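Local coordinates for putative polyketide synthase (Brevibacillus brevis, PDB 5HU7), which probably removes water from beta-hydroxyacyl intermediates during polyketide assembly, as the dehydratase domain of a trans-AT synthase with a double hotdog fold, at residues L143-L148 / V256-I261; E154-R159 / T220-T225; Q160-L165 / S174-I179; Q181-R184 / V189-K192; I278-E283 / I287-R292. One frame throughout, in Å; residues are numbered along the deposited sequence.

Contact 1: L143-L148 / V256-I261; sequences LDLPAL and VKYALI
Leu143 and Leu260, with CA atoms 8.7 Å apart, bring the start of helix 145-150 over the beginning of strand 258-263; two residues along each segment, Leu145 and Tyr258 are the next closest pair, CA atoms 9.1 Å apart. Asp144 sits at the N-cap of the helix, and its carbonyl oxygen already takes the first turn's bond from Leu148 N. At that spacing the two backbones do not bond to each other; side chains fill the interval. Leu260 reaches across with CG anti to its own backbone N (chi1 178°), and its CD2 is shared by two leucines: Leu143 CD2 lies 3.8 Å from Leu260 CD2, while Leu148, crossing at about a right angle, brings CD1 to 4.1 Å from Leu260 CD2. Leu145 serves the tyrosine. Its CD1 stands off-centre over the Tyr258 ring in a CH-pi contact, 4.2 Å from the centroid and 30° off the normal, and its CD2 lies over a face toward the rim. A classic beta bulge, in which Lys257 and Tyr258 both face Cys281, lies at the start of the strand. Leu216 of helix 212-227 meets Ala259, so the short helix 145-150 packs on the face of the hotdog sheet away from that long helix, and this strand is covered on both faces here. With no hydrogen bond or ion pair across it, the contact depends on apolar burial and on the ring's electrons facing a leucine methyl.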
# COMPACT_ATOMS: atom_id res chain seq x y z
N LEU A 143 12.14 21.50 -29.19
CA LEU A 143 12.73 22.84 -29.23
C LEU A 143 13.88 22.78 -30.19
O LEU A 143 14.58 21.78 -30.24
CB LEU A 143 13.26 23.24 -27.85
CG LEU A 143 12.23 23.38 -26.74
CD1 LEU A 143 12.88 23.89 -25.48
CD2 LEU A 143 11.09 24.33 -27.14
N ASP A 144 14.06 23.84 -30.97
CA ASP A 144 15.18 23.98 -31.88
C ASP A 144 16.20 24.76 -31.02
O ASP A 144 16.14 25.99 -30.93
CB ASP A 144 14.74 24.75 -33.14
CG ASP A 144 15.80 24.87 -34.24
OD1 ASP A 144 16.91 24.34 -34.06
OD2 ASP A 144 15.49 25.47 -35.29
N LEU A 145 17.06 24.03 -30.30
CA LEU A 145 18.02 24.64 -29.36
C LEU A 145 19.02 25.56 -30.03
O LEU A 145 19.12 26.71 -29.62
CB LEU A 145 18.74 23.58 -28.48
CG LEU A 145 17.83 22.76 -27.57
CD1 LEU A 145 18.61 21.63 -26.93
CD2 LEU A 145 17.17 23.62 -26.54
N PRO A 146 19.70 25.14 -31.12
CA PRO A 146 20.63 26.07 -31.82
C PRO A 146 19.99 27.39 -32.25
O PRO A 146 20.59 28.45 -32.07
CB PRO A 146 21.09 25.26 -33.03
CG PRO A 146 20.93 23.87 -32.65
CD PRO A 146 19.70 23.82 -31.78
N ALA A 147 18.78 27.34 -32.80
CA ALA A 147 18.06 28.56 -33.19
C ALA A 147 17.76 29.45 -31.98
O ALA A 147 17.96 30.65 -32.06
CB ALA A 147 16.76 28.20 -33.89
N LEU A 148 17.30 28.86 -30.85
CA LEU A 148 16.99 29.62 -29.63
C LEU A 148 18.22 30.29 -29.08
O LEU A 148 18.17 31.45 -28.67
CB LEU A 148 16.33 28.73 -28.55
CG LEU A 148 14.90 28.28 -28.87
CD1 LEU A 148 14.48 27.11 -27.98
CD2 LEU A 148 13.89 29.43 -28.70
N VAL A 256 16.57 16.00 -18.27
CA VAL A 256 16.38 17.44 -18.34
C VAL A 256 17.73 18.18 -18.37
O VAL A 256 18.40 18.31 -17.36
CB VAL A 256 15.50 17.90 -17.17
CG1 VAL A 256 15.33 19.43 -17.16
CG2 VAL A 256 14.14 17.19 -17.22
N LYS A 257 18.13 18.64 -19.56
CA LYS A 257 19.36 19.38 -19.74
C LYS A 257 19.11 20.87 -19.93
O LYS A 257 20.01 21.66 -19.65
CB LYS A 257 20.13 18.80 -20.92
CG LYS A 257 20.41 17.30 -20.79
CD LYS A 257 21.02 16.89 -19.44
CE LYS A 257 21.91 15.66 -19.52
NZ LYS A 257 21.18 14.45 -19.98
N TYR A 258 17.89 21.28 -20.31
CA TYR A 258 17.53 22.67 -20.51
C TYR A 258 16.14 22.95 -20.06
O TYR A 258 15.27 22.09 -20.18
CB TYR A 258 17.54 23.05 -22.01
CG TYR A 258 18.91 23.03 -22.66
CD1 TYR A 258 19.44 21.86 -23.18
CD2 TYR A 258 19.65 24.19 -22.79
CE1 TYR A 258 20.70 21.83 -23.76
CE2 TYR A 258 20.91 24.18 -23.38
CZ TYR A 258 21.42 23.00 -23.88
OH TYR A 258 22.67 22.95 -24.46
N ALA A 259 15.91 24.21 -19.69
CA ALA A 259 14.59 24.73 -19.37
C ALA A 259 14.39 26.02 -20.17
O ALA A 259 15.22 26.91 -20.09
CB ALA A 259 14.48 25.02 -17.87
N LEU A 260 13.36 26.07 -20.99
CA LEU A 260 13.00 27.27 -21.74
C LEU A 260 11.87 27.91 -20.95
O LEU A 260 10.89 27.24 -20.69
CB LEU A 260 12.52 26.93 -23.14
CG LEU A 260 12.07 28.13 -24.01
CD1 LEU A 260 13.21 29.04 -24.32
CD2 LEU A 260 11.46 27.65 -25.28
N ILE A 261 12.04 29.16 -20.50
CA ILE A 261 11.04 29.83 -19.68
C ILE A 261 10.58 31.06 -20.44
O ILE A 261 11.40 31.82 -20.94
CB ILE A 261 11.61 30.24 -18.28
CG1 ILE A 261 12.19 29.03 -17.51
CG2 ILE A 261 10.54 30.93 -17.44
CD1 ILE A 261 13.31 29.41 -16.59

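Contact 2: E154-R159 / T220-T225; sequences EILTAR and TRYLIT
Leu156 turns its CG anti to the carbonyl carbon (chi1 -65°) and Tyr222 turns its own anti to the backbone N (chi1 175°), which sends the two side chains at each other from opposite directions across the gap between strand 154-157 and helix 212-227. This is packing of a long helix on the edge region of a hotdog sheet, the fold of the dehydratase family. The leucine uses both methyls: CD1 lies 3.7 Å from Tyr222 CZ, and CD2 lies 3.8 Å from the same Tyr222 CZ. The fork therefore spans the phenol end of the ring, with CD1 approaching obliquely. Glu154, extended beyond CG, crosses the tyrosine at a slant, its carboxylate plane turned 23° from that of the ring. The hydroxyl has a weak hydrogen bond with Arg184 NE of strand 179-185, and Leu164 of helix 158-167 packs on the tyrosine as well. One turn along helix 212-227, Thr225 folds its hydroxyl back: OG1 donates to Arg221 O at 2.9 Å, and Thr225 N reaches that oxygen from the opposite face of the carbonyl plane. At the exposed margin of the contact, Glu154 OE1 stands 3.6 Å from Tyr222 OH.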
# COMPACT_ATOMS: atom_id res chain seq x y z
N GLU A 154 22.08 38.22 -24.77
CA GLU A 154 23.09 38.03 -23.73
C GLU A 154 23.18 36.55 -23.38
O GLU A 154 22.19 35.82 -23.49
CB GLU A 154 22.69 38.78 -22.46
CG GLU A 154 22.98 40.26 -22.49
CD GLU A 154 22.91 40.95 -21.14
OE1 GLU A 154 22.76 40.24 -20.12
OE2 GLU A 154 23.01 42.20 -21.10
N ILE A 155 24.36 36.13 -22.91
CA ILE A 155 24.61 34.79 -22.36
C ILE A 155 25.34 35.04 -21.05
O ILE A 155 26.38 35.69 -21.03
CB ILE A 155 25.41 33.85 -23.26
CG1 ILE A 155 24.79 33.82 -24.67
CG2 ILE A 155 25.45 32.45 -22.63
CD1 ILE A 155 25.52 32.99 -25.62
N LEU A 156 24.76 34.56 -19.97
CA LEU A 156 25.28 34.79 -18.63
C LEU A 156 25.82 33.53 -18.02
O LEU A 156 25.21 32.49 -18.13
CB LEU A 156 24.17 35.30 -17.72
CG LEU A 156 23.60 36.66 -18.08
CD1 LEU A 156 22.55 36.56 -19.19
CD2 LEU A 156 22.94 37.29 -16.87
N THR A 157 26.88 33.67 -17.24
CA THR A 157 27.41 32.57 -16.43
C THR A 157 26.49 32.43 -15.16
O THR A 157 25.66 33.31 -14.91
CB THR A 157 28.80 32.91 -15.94
OG1 THR A 157 28.69 34.07 -15.11
CG2 THR A 157 29.79 33.17 -17.10
N ALA A 158 26.64 31.40 -14.33
CA ALA A 158 25.80 31.35 -13.11
C ALA A 158 26.11 32.57 -12.17
O ALA A 158 25.17 33.20 -11.67
CB ALA A 158 26.03 30.05 -12.35
N ARG A 159 27.38 32.95 -12.01
CA ARG A 159 27.73 34.11 -11.17
C ARG A 159 27.04 35.39 -11.63
O ARG A 159 26.44 36.09 -10.82
CB ARG A 159 29.24 34.38 -11.19
CG ARG A 159 30.05 33.47 -10.30
CD ARG A 159 31.41 34.12 -10.06
NE ARG A 159 31.31 35.21 -9.08
CZ ARG A 159 31.35 35.05 -7.77
NH1 ARG A 159 31.54 33.85 -7.24
NH2 ARG A 159 31.24 36.10 -6.96
N THR A 220 13.58 32.37 -13.25
CA THR A 220 12.30 33.05 -13.47
C THR A 220 12.42 34.49 -13.00
O THR A 220 11.93 35.40 -13.68
CB THR A 220 11.09 32.33 -12.85
OG1 THR A 220 11.14 32.34 -11.41
CG2 THR A 220 10.89 30.91 -13.36
N ARG A 221 13.11 34.70 -11.87
CA ARG A 221 13.35 36.04 -11.33
C ARG A 221 14.16 36.89 -12.32
O ARG A 221 13.91 38.09 -12.44
CB ARG A 221 14.08 35.98 -9.99
CG ARG A 221 13.20 35.46 -8.87
CD ARG A 221 14.05 35.12 -7.67
NE ARG A 221 13.25 34.75 -6.50
CZ ARG A 221 13.76 34.32 -5.35
NH1 ARG A 221 15.08 34.20 -5.20
NH2 ARG A 221 12.96 34.01 -4.34
N TYR A 222 15.11 36.27 -13.03
CA TYR A 222 15.91 36.94 -14.05
C TYR A 222 15.03 37.36 -15.24
O TYR A 222 15.23 38.44 -15.80
CB TYR A 222 17.09 36.04 -14.51
CG TYR A 222 17.89 36.63 -15.64
CD1 TYR A 222 18.32 37.95 -15.60
CD2 TYR A 222 18.19 35.88 -16.77
CE1 TYR A 222 18.99 38.52 -16.68
CE2 TYR A 222 18.87 36.44 -17.85
CZ TYR A 222 19.29 37.76 -17.79
OH TYR A 222 19.98 38.35 -18.83
N LEU A 223 14.04 36.53 -15.61
CA LEU A 223 13.11 36.89 -16.69
C LEU A 223 12.20 38.05 -16.23
O LEU A 223 12.08 39.06 -16.94
CB LEU A 223 12.24 35.66 -17.08
CG LEU A 223 11.18 35.87 -18.17
CD1 LEU A 223 11.79 36.42 -19.47
CD2 LEU A 223 10.42 34.59 -18.43
N ILE A 224 11.61 37.90 -15.03
CA ILE A 224 10.71 38.88 -14.40
C ILE A 224 11.36 40.26 -14.23
O ILE A 224 10.75 41.26 -14.62
CB ILE A 224 10.11 38.32 -13.07
CG1 ILE A 224 9.12 37.17 -13.37
CG2 ILE A 224 9.42 39.44 -12.26
CD1 ILE A 224 8.85 36.23 -12.20
N THR A 225 12.60 40.34 -13.68
CA THR A 225 13.31 41.63 -13.48
C THR A 225 13.72 42.36 -14.78
O THR A 225 13.78 43.59 -14.78
CB THR A 225 14.54 41.47 -12.55
OG1 THR A 225 15.43 40.48 -13.09
CG2 THR A 225 14.15 41.15 -11.11

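Contact 3: Q160-L165 / S174-I179; sequences QCYELL and SEFQGI
Phe176 is the bump here: from the loop 174-179 its ring pushes against helix 158-167 and fits the shallow hollow formed by Cys161, Tyr162 and Leu165. Tyr162 makes one wall. Its CB sits over the Phe176 ring, 3.7 Å from the centroid and 19° off the normal, a CH-pi contact over the face, and Tyr162 CA lies over that ring too. Because Tyr162 CG is anti to the backbone N (chi1 162°), the phenol ring swings out beyond the rim of the phenylalanine, and the two ring planes stand 76° apart in an oblique pairing. Phe176 CE1 comes to 3.5 Å from Tyr162 CD1, near the plane of the tyrosine ring and at its edge. At the far end of the hollow, Leu165 supplies a methyl at the edge of the phenylalanine, CD1 lying 3.9 Å from Phe176 CE2 near the ring plane. Cys161 touches it more loosely, CB 4.3 Å from Phe176 CD2. Pro218 of helix 212-227 touches both Leu165 and Phe176, so the aromatic ring is lodged between two helices. In the hotdog fold, the contact thus pins the loop that leads from helix 158-167 into strand 179-185 back onto that helix. No hydrogen bond spans the two segments; the loop is held by hydrophobic burial of one ring and by carbon-hydrogen groups set against its pi face.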
# COMPACT_ATOMS: atom_id res chain seq x y z
N GLN A 160 27.17 35.73 -12.89
CA GLN A 160 26.55 36.93 -13.45
C GLN A 160 25.04 37.04 -13.14
O GLN A 160 24.58 38.15 -12.89
CB GLN A 160 26.79 37.00 -14.97
CG GLN A 160 28.21 37.40 -15.29
CD GLN A 160 28.50 37.29 -16.76
OE1 GLN A 160 28.19 36.30 -17.41
NE2 GLN A 160 29.22 38.25 -17.29
N CYS A 161 24.28 35.94 -13.20
CA CYS A 161 22.85 35.96 -12.85
C CYS A 161 22.70 36.40 -11.38
O CYS A 161 21.96 37.34 -11.11
CB CYS A 161 22.20 34.59 -13.07
SG CYS A 161 22.10 34.07 -14.80
N TYR A 162 23.42 35.71 -10.46
CA TYR A 162 23.44 36.00 -9.01
C TYR A 162 23.80 37.43 -8.76
O TYR A 162 23.12 38.09 -7.98
CB TYR A 162 24.47 35.10 -8.29
CG TYR A 162 24.87 35.60 -6.91
CD1 TYR A 162 24.05 35.41 -5.80
CD2 TYR A 162 26.11 36.21 -6.70
CE1 TYR A 162 24.40 35.88 -4.54
CE2 TYR A 162 26.50 36.64 -5.43
CZ TYR A 162 25.64 36.47 -4.35
OH TYR A 162 26.00 36.88 -3.08
N GLU A 163 24.88 37.90 -9.39
CA GLU A 163 25.37 39.27 -9.21
C GLU A 163 24.29 40.30 -9.58
O GLU A 163 24.15 41.30 -8.90
CB GLU A 163 26.63 39.52 -10.05
CG GLU A 163 27.87 38.78 -9.58
CD GLU A 163 28.56 39.34 -8.35
OE1 GLU A 163 29.00 40.51 -8.40
OE2 GLU A 163 28.69 38.60 -7.35
N LEU A 164 23.61 40.08 -10.72
CA LEU A 164 22.52 40.93 -11.20
C LEU A 164 21.26 40.78 -10.32
O LEU A 164 20.55 41.77 -10.13
CB LEU A 164 22.17 40.58 -12.66
CG LEU A 164 20.97 41.32 -13.29
CD1 LEU A 164 21.16 42.83 -13.24
CD2 LEU A 164 20.76 40.88 -14.72
N LEU A 165 20.94 39.57 -9.83
CA LEU A 165 19.77 39.39 -8.96
C LEU A 165 20.00 40.07 -7.62
O LEU A 165 19.09 40.73 -7.12
CB LEU A 165 19.41 37.92 -8.75
CG LEU A 165 18.69 37.20 -9.87
CD1 LEU A 165 18.26 35.83 -9.42
CD2 LEU A 165 17.48 37.97 -10.34
N SER A 174 20.21 32.19 -2.86
CA SER A 174 21.43 31.61 -2.31
C SER A 174 22.29 30.89 -3.37
O SER A 174 23.34 31.43 -3.73
CB SER A 174 21.10 30.67 -1.15
OG SER A 174 22.23 29.97 -0.65
N GLU A 175 21.85 29.69 -3.86
CA GLU A 175 22.66 28.90 -4.79
C GLU A 175 22.11 28.76 -6.24
O GLU A 175 20.90 28.64 -6.49
CB GLU A 175 22.97 27.51 -4.21
CG GLU A 175 21.84 26.50 -4.22
CD GLU A 175 22.28 25.13 -3.76
OE1 GLU A 175 21.85 24.13 -4.37
OE2 GLU A 175 23.12 25.05 -2.83
N PHE A 176 23.06 28.79 -7.20
CA PHE A 176 22.87 28.68 -8.65
C PHE A 176 23.81 27.55 -9.11
O PHE A 176 24.50 27.67 -10.13
CB PHE A 176 23.26 30.02 -9.33
CG PHE A 176 22.55 31.25 -8.82
CD1 PHE A 176 22.76 31.70 -7.52
CD2 PHE A 176 21.74 32.01 -9.65
CE1 PHE A 176 22.04 32.78 -7.02
CE2 PHE A 176 21.09 33.14 -9.17
CZ PHE A 176 21.22 33.50 -7.85
N GLN A 177 23.87 26.46 -8.29
CA GLN A 177 24.74 25.29 -8.53
C GLN A 177 24.24 24.45 -9.70
O GLN A 177 25.04 23.79 -10.37
CB GLN A 177 24.86 24.42 -7.26
CG GLN A 177 25.77 25.02 -6.17
CD GLN A 177 25.64 24.33 -4.82
OE1 GLN A 177 24.82 23.42 -4.61
NE2 GLN A 177 26.45 24.76 -3.86
N GLY A 178 22.94 24.48 -9.95
CA GLY A 178 22.36 23.74 -11.06
C GLY A 178 22.42 24.42 -12.42
O GLY A 178 22.13 23.78 -13.42
N ILE A 179 22.83 25.71 -12.48
CA ILE A 179 22.85 26.50 -13.72
C ILE A 179 24.21 26.52 -14.39
O ILE A 179 25.12 27.11 -13.82
CB ILE A 179 22.38 27.96 -13.41
CG1 ILE A 179 20.97 27.95 -12.79
CG2 ILE A 179 22.43 28.88 -14.67
CD1 ILE A 179 20.46 29.28 -12.47

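Contact 4: Q181-R184 / V189-K192; sequences QVYR and VLVK
The Tyr183 ring receives Leu190 O at its edge, nearly in the ring plane, where Tyr183 CD1 comes to 3.5 Å from that oxygen. Leu190 lies side by side with the tyrosine, pointing the same way, with Tyr183 CB and Leu190 CB 4.0 Å apart; Leu145 and Gln149 of helix 145-150 pack against this leucine. The same face carries Gln181 and Lys192, which cross at a slant. Gln181 puts CG between the backbone N and the carbonyl carbon (chi1 48°), and this tips the chain over the neighbouring strand, so that Gln181 CG is 3.7 Å from Lys192 CB and the amide NE2 lies against Lys192 CD. The lysine's charged end goes elsewhere, to a salt bridge with Asp180. Val182, Arg184, Val189 and Val191 occupy the other face, where Val182 CG1 is 4.2 Å from Val189 CB and Tyr222 of helix 212-227 packs on both these valines. Three nearly straight backbone bonds join the strands: Leu190 N to Tyr183 O at 2.8 Å, Tyr183 N to Leu190 O, and Lys192 N to Gln181 O. Tyr183-Leu190 is thus a hydrogen-bonded pair, flanked by the non-hydrogen-bonded pairs Val182-Val191 and Arg184-Val189, with Gln181-Lys192 the next hydrogen-bonded pair. With strand directions 163° apart, this is an antiparallel beta hairpin, here part of the curved sheet that wraps the long helix in a hotdog fold.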
# COMPACT_ATOMS: atom_id res chain seq x y z
N GLN A 181 24.66 27.86 -17.73
CA GLN A 181 24.62 29.15 -18.40
C GLN A 181 23.22 29.54 -18.73
O GLN A 181 22.34 28.68 -18.78
CB GLN A 181 25.50 29.14 -19.67
CG GLN A 181 25.26 27.93 -20.58
CD GLN A 181 26.24 27.87 -21.72
OE1 GLN A 181 26.23 28.69 -22.63
NE2 GLN A 181 27.11 26.87 -21.71
N VAL A 182 22.98 30.83 -18.94
CA VAL A 182 21.65 31.32 -19.26
C VAL A 182 21.71 32.11 -20.53
O VAL A 182 22.42 33.09 -20.59
CB VAL A 182 21.06 32.16 -18.10
CG1 VAL A 182 19.72 32.76 -18.49
CG2 VAL A 182 20.93 31.31 -16.86
N TYR A 183 20.91 31.71 -21.51
CA TYR A 183 20.74 32.40 -22.79
C TYR A 183 19.52 33.30 -22.69
O TYR A 183 18.42 32.80 -22.57
CB TYR A 183 20.50 31.38 -23.89
CG TYR A 183 21.68 30.47 -24.18
CD1 TYR A 183 21.82 29.26 -23.53
CD2 TYR A 183 22.54 30.76 -25.22
CE1 TYR A 183 22.85 28.39 -23.85
CE2 TYR A 183 23.57 29.88 -25.57
CZ TYR A 183 23.73 28.70 -24.87
OH TYR A 183 24.74 27.83 -25.20
N ARG A 184 19.69 34.62 -22.78
CA ARG A 184 18.57 35.53 -22.70
C ARG A 184 18.22 36.08 -24.04
O ARG A 184 19.07 36.59 -24.77
CB ARG A 184 18.81 36.74 -21.77
CG ARG A 184 17.50 37.57 -21.62
CD ARG A 184 17.57 38.83 -20.79
NE ARG A 184 18.57 39.78 -21.30
CZ ARG A 184 18.38 40.60 -22.34
NH1 ARG A 184 17.24 40.59 -23.03
NH2 ARG A 184 19.36 41.43 -22.72
N VAL A 189 14.12 33.00 -21.55
CA VAL A 189 15.40 32.61 -21.01
C VAL A 189 15.53 31.13 -21.26
O VAL A 189 14.57 30.40 -21.07
CB VAL A 189 15.65 33.00 -19.52
CG1 VAL A 189 15.65 34.50 -19.36
CG2 VAL A 189 14.62 32.38 -18.59
N LEU A 190 16.68 30.69 -21.80
CA LEU A 190 16.95 29.27 -22.03
C LEU A 190 18.07 28.94 -21.07
O LEU A 190 19.18 29.46 -21.20
CB LEU A 190 17.33 28.96 -23.49
CG LEU A 190 17.76 27.52 -23.75
CD1 LEU A 190 16.55 26.60 -23.74
CD2 LEU A 190 18.54 27.42 -25.08
N VAL A 191 17.76 28.12 -20.07
CA VAL A 191 18.71 27.78 -19.03
C VAL A 191 19.34 26.46 -19.35
O VAL A 191 18.62 25.48 -19.52
CB VAL A 191 18.00 27.69 -17.65
CG1 VAL A 191 18.99 27.40 -16.54
CG2 VAL A 191 17.23 28.96 -17.34
N LYS A 192 20.67 26.40 -19.36
CA LYS A 192 21.38 25.13 -19.51
C LYS A 192 21.59 24.61 -18.09
O LYS A 192 22.20 25.29 -17.26
CB LYS A 192 22.71 25.31 -20.23
CG LYS A 192 23.41 23.98 -20.48
CD LYS A 192 24.53 24.12 -21.49
CE LYS A 192 25.35 22.87 -21.61
NZ LYS A 192 26.17 22.60 -20.39

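Contact 5: I278-E283 / I287-R292; sequences IELCDE and IGIRMR
Glu279 and Arg290 run side by side and point the same way from a non-hydrogen-bonded pair of an antiparallel hairpin. The glutamate bends at chi2 (149°) to bring OE2 to 2.7 Å from Arg290 NH2, a salt bridge with its hydrogen bond; Arg290 NE adds a weaker one to the same oxygen. Carboxylate and guanidinium planes are turned 61° apart, and OE2, as NH2 meets it, lies 25° out of the guanidinium plane. Arg292 joins through a long ion pair, NH1 lying 3.9 Å from Glu279 OE2, and this NH1 also sits over the centre of the Arg290 guanidinium. Two positive groups thus gather round one buried carboxylate, which probably favours its ionised form. Ile287 crosses Glu279 at a slant and lays its CD1 against the aliphatic part of the glutamate. The other face is apolar: Leu280 and Ile289 cross obliquely, Leu280 CD1 lying 4.1 Å from Ile289 CD1. On the same face Ile278 CB lies 4.2 Å from Met291 CB. Ile278 and Met291 are bonded in both directions through their backbones, Met291 N reaching Ile278 O at 2.8 Å. Toward the turn the register slips by one residue: Leu280 O takes Gly288 N at 3.0 Å and only weakly Ile289 N, a classic beta bulge, where the chain turns a corner at Gly288. In the sheet, strand 276-281 bonds on its other edge to strand 258-263, while Ile289 and Met291 pack on Leu247 of strand 241-249, which borders strand 287-298 on its other edge.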
# COMPACT_ATOMS: atom_id res chain seq x y z
N ILE A 278 6.91 26.85 -18.96
CA ILE A 278 8.21 26.23 -18.81
C ILE A 278 8.23 24.94 -19.58
O ILE A 278 7.38 24.08 -19.35
CB ILE A 278 8.56 25.99 -17.32
CG1 ILE A 278 8.48 27.31 -16.53
CG2 ILE A 278 9.96 25.37 -17.16
CD1 ILE A 278 8.76 27.19 -15.05
N GLU A 279 9.22 24.78 -20.46
CA GLU A 279 9.46 23.56 -21.22
C GLU A 279 10.82 23.01 -20.80
O GLU A 279 11.80 23.75 -20.81
CB GLU A 279 9.40 23.82 -22.72
CG GLU A 279 7.96 23.85 -23.19
CD GLU A 279 7.64 24.75 -24.36
OE1 GLU A 279 8.05 25.93 -24.34
OE2 GLU A 279 6.95 24.29 -25.29
N LEU A 280 10.85 21.74 -20.41
CA LEU A 280 12.04 21.07 -19.94
C LEU A 280 12.37 20.01 -20.98
O LEU A 280 11.54 19.16 -21.23
CB LEU A 280 11.78 20.42 -18.57
CG LEU A 280 11.26 21.37 -17.49
CD1 LEU A 280 11.02 20.63 -16.20
CD2 LEU A 280 12.26 22.49 -17.20
N CYS A 281 13.56 20.09 -21.60
CA CYS A 281 13.96 19.16 -22.63
C CYS A 281 15.34 18.57 -22.37
O CYS A 281 16.06 19.00 -21.47
CB CYS A 281 13.92 19.88 -23.97
SG CYS A 281 15.23 21.12 -24.17
N ASP A 282 15.68 17.55 -23.18
CA ASP A 282 16.99 16.87 -23.18
C ASP A 282 17.99 17.64 -24.06
O ASP A 282 17.67 18.74 -24.50
CB ASP A 282 16.83 15.38 -23.63
CG ASP A 282 16.35 15.14 -25.05
OD1 ASP A 282 16.32 16.11 -25.84
OD2 ASP A 282 16.02 13.98 -25.38
N GLU A 283 19.20 17.07 -24.29
CA GLU A 283 20.28 17.64 -25.13
C GLU A 283 19.84 17.91 -26.57
O GLU A 283 20.38 18.81 -27.20
CB GLU A 283 21.48 16.66 -25.23
CG GLU A 283 22.21 16.33 -23.95
CD GLU A 283 23.44 15.47 -24.17
OE1 GLU A 283 23.28 14.27 -24.47
OE2 GLU A 283 24.57 16.00 -24.05
N ILE A 287 11.18 17.65 -25.74
CA ILE A 287 10.55 18.07 -24.48
C ILE A 287 9.99 16.85 -23.73
O ILE A 287 9.29 16.02 -24.32
CB ILE A 287 9.45 19.14 -24.75
CG1 ILE A 287 10.09 20.40 -25.30
CG2 ILE A 287 8.64 19.43 -23.48
CD1 ILE A 287 9.21 21.30 -25.98
N GLY A 288 10.34 16.76 -22.46
CA GLY A 288 9.85 15.72 -21.57
C GLY A 288 8.74 16.20 -20.66
O GLY A 288 7.93 15.39 -20.23
N ILE A 289 8.75 17.52 -20.30
CA ILE A 289 7.77 18.12 -19.40
C ILE A 289 7.45 19.55 -19.86
O ILE A 289 8.34 20.37 -20.06
CB ILE A 289 8.26 18.16 -17.92
CG1 ILE A 289 8.67 16.77 -17.38
CG2 ILE A 289 7.17 18.79 -17.03
CD1 ILE A 289 9.60 16.81 -16.23
N ARG A 290 6.17 19.87 -19.93
CA ARG A 290 5.69 21.20 -20.28
C ARG A 290 4.76 21.68 -19.16
O ARG A 290 3.86 20.94 -18.78
CB ARG A 290 4.98 21.16 -21.62
CG ARG A 290 4.10 22.37 -21.90
CD ARG A 290 3.50 22.29 -23.27
NE ARG A 290 4.49 22.51 -24.32
CZ ARG A 290 4.24 22.46 -25.62
NH1 ARG A 290 3.03 22.15 -26.07
NH2 ARG A 290 5.21 22.69 -26.50
N MET A 291 4.98 22.89 -18.63
CA MET A 291 4.19 23.50 -17.58
C MET A 291 3.63 24.76 -18.19
O MET A 291 4.39 25.57 -18.71
CB MET A 291 5.05 23.87 -16.37
CG MET A 291 5.68 22.67 -15.71
SD MET A 291 6.91 23.11 -14.50
CE MET A 291 5.89 23.67 -13.22
N ARG A 292 2.32 24.87 -18.24
CA ARG A 292 1.66 26.03 -18.80
C ARG A 292 0.83 26.70 -17.72
O ARG A 292 0.13 26.02 -16.98
CB ARG A 292 0.79 25.61 -20.01
CG ARG A 292 1.61 25.14 -21.23
CD ARG A 292 2.34 26.31 -21.90
NE ARG A 292 3.06 26.02 -23.15
CZ ARG A 292 2.50 25.81 -24.35
NH1 ARG A 292 3.25 25.57 -25.41
NH2 ARG A 292 1.17 25.82 -24.48

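Overall arrangement
From the N-terminal side, contact 1 opens at 143-148 and closes the largest loop, reached only at strand 258-263. Nested inside it is contact 2, from 154-159 to helix 212-227, which in turn encloses contact 3, a short return from helix 158-167 to its following loop, and then the hairpin of contact 4; these last two follow in series. Contact 5, the hairpin 276-281/287-298, comes after contact 1 has closed. None of the loops cross. Strand 258-263 lies between the two hairpins, bonding to Val189 and Val191 of contact 4 and to Glu279 and Cys281 of contact 5. Contact 2 ties strand 154-157 to helix 212-227 and meets contact 3 where Tyr222 touches Leu164.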